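Local coordinates for protein geranyltranstransferase (Enterococcus faecalis, PDB 3P8L) that probably makes farnesyl diphosphate by joining isopentenyl diphosphate to geranyl diphosphate, with magnesium as cofactor, at residues Phe129-Ser133 / Leu145-Ala150. Residues are numbered along the deposited sequence; the frame is centred on the assembly and turned at random.
Sequences FQLLS and LMQQLA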
# COMPACT_ATOMS: atom_id res chain seq x y z
N PHE A 129 -4.48 3.30 -1.54
CA PHE A 129 -5.18 2.25 -2.28
C PHE A 129 -6.62 2.13 -1.82
O PHE A 129 -7.50 1.94 -2.65
CB PHE A 129 -4.42 0.91 -2.25
CG PHE A 129 -3.18 0.94 -3.11
CD1 PHE A 129 -3.28 0.86 -4.50
CD2 PHE A 129 -1.95 1.17 -2.55
CE1 PHE A 129 -2.16 0.94 -5.30
CE2 PHE A 129 -0.81 1.26 -3.34
CZ PHE A 129 -0.91 1.15 -4.71
N GLN A 130 -6.89 2.29 -0.52
CA GLN A 130 -8.28 2.24 -0.08
C GLN A 130 -9.15 3.35 -0.69
O GLN A 130 -10.22 3.08 -1.25
CB GLN A 130 -8.43 2.23 1.44
CG GLN A 130 -9.86 1.94 1.88
CD GLN A 130 -10.03 1.77 3.38
OE1 GLN A 130 -9.18 2.18 4.17
NE2 GLN A 130 -11.14 1.17 3.78
N LEU A 131 -8.66 4.59 -0.59
CA LEU A 131 -9.35 5.73 -1.18
C LEU A 131 -9.64 5.53 -2.68
O LEU A 131 -10.79 5.68 -3.11
CB LEU A 131 -8.60 7.05 -0.93
CG LEU A 131 -9.22 8.28 -1.63
CD1 LEU A 131 -10.67 8.57 -1.16
CD2 LEU A 131 -8.34 9.52 -1.49
N LEU A 132 -8.61 5.17 -3.44
CA LEU A 132 -8.75 4.87 -4.86
C LEU A 132 -9.78 3.76 -5.18
O LEU A 132 -10.59 3.90 -6.11
CB LEU A 132 -7.38 4.57 -5.48
CG LEU A 132 -7.21 4.64 -7.00
CD1 LEU A 132 -7.73 5.97 -7.58
CD2 LEU A 132 -5.74 4.46 -7.36
N SER A 133 -9.78 2.70 -4.36
CA SER A 133 -10.75 1.59 -4.46
C SER A 133 -12.20 2.01 -4.17
O SER A 133 -13.15 1.44 -4.75
CB SER A 133 -10.34 0.43 -3.53
OG SER A 133 -10.76 0.66 -2.20
N LEU A 145 -6.07 2.54 -12.87
CA LEU A 145 -5.34 3.52 -12.06
C LEU A 145 -4.72 2.87 -10.81
O LEU A 145 -3.67 3.31 -10.35
CB LEU A 145 -6.23 4.72 -11.72
CG LEU A 145 -6.52 5.67 -12.90
CD1 LEU A 145 -7.14 6.95 -12.42
CD2 LEU A 145 -5.29 5.99 -13.71
N MET A 146 -5.34 1.80 -10.30
CA MET A 146 -4.79 1.03 -9.18
C MET A 146 -3.55 0.27 -9.64
O MET A 146 -2.53 0.25 -8.95
CB MET A 146 -5.85 0.10 -8.55
CG MET A 146 -6.88 0.82 -7.66
SD MET A 146 -8.11 -0.23 -6.83
CE MET A 146 -8.80 -1.16 -8.19
N GLN A 147 -3.64 -0.33 -10.83
CA GLN A 147 -2.50 -0.98 -11.48
C GLN A 147 -1.34 -0.02 -11.65
O GLN A 147 -0.18 -0.35 -11.33
CB GLN A 147 -2.90 -1.53 -12.87
CG GLN A 147 -3.73 -2.81 -12.84
CD GLN A 147 -4.35 -3.17 -14.20
OE1 GLN A 147 -4.27 -2.40 -15.16
NE2 GLN A 147 -4.96 -4.35 -14.28
N GLN A 148 -1.65 1.16 -12.16
CA GLN A 148 -0.64 2.16 -12.47
C GLN A 148 -0.03 2.77 -11.19
O GLN A 148 1.18 3.02 -11.13
CB GLN A 148 -1.22 3.24 -13.39
CG GLN A 148 -1.45 2.77 -14.86
CD GLN A 148 -0.18 2.38 -15.56
OE1 GLN A 148 0.79 3.14 -15.59
NE2 GLN A 148 -0.16 1.18 -16.14
N LEU A 149 -0.85 3.00 -10.18
CA LEU A 149 -0.34 3.56 -8.92
C LEU A 149 0.60 2.59 -8.26
O LEU A 149 1.71 2.98 -7.86
CB LEU A 149 -1.47 3.97 -7.97
CG LEU A 149 -1.07 4.72 -6.69
CD1 LEU A 149 -0.43 6.07 -6.99
CD2 LEU A 149 -2.29 4.89 -5.81
N ALA A 150 0.20 1.31 -8.19
CA ALA A 150 1.05 0.25 -7.64
C ALA A 150 2.32 0.05 -8.43
O ALA A 150 3.38 -0.15 -7.83
CB ALA A 150 0.28 -1.05 -7.50
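Phe129 overlaps Leu149 with one face of its ring: CD2 of Leu149 sits over that face, toward the rim, in a CH-pi contact 4.3 Å from the centroid of the Phe129 ring. The leading edge of the same ring runs into the backbone of the other helix, where CZ of Phe129 comes 3.6 Å from CA of Ala150, and CE1 of Phe129 faces O of Met146 in the ring plane. CG of Phe129, anti to the carbonyl carbon (chi1 -72°), directs CE1 and CZ at the Met146-Ala150 turn. Helices 114-133 and 139-153 are antiparallel neighbours in the all-helical isoprenoid synthase fold; segments 129-133 and 145-150 approach to 10.6 Å between axes, at 163°. One turn further along, Leu132 pushes CD2 between Leu149 and Met146, 3.8 Å from CD2 of Leu149 and equally far from CG of Met146; Leu132 and Met146 run past one another in opposite directions. The extended CB-CG-SD run of Met146 (chi2 -177°) brings SD, in the conformer given, to 4.0 Å from CB of Ser133, whose OG donates a hydrogen bond to O of Gln130, 2.7 Å. Helix 71-92 touches Leu132, and Phe192 of helix 175-200 touches Leu149. At the dimer interface, Phe129 meets Phe129 of the second subunit with nearly parallel rings.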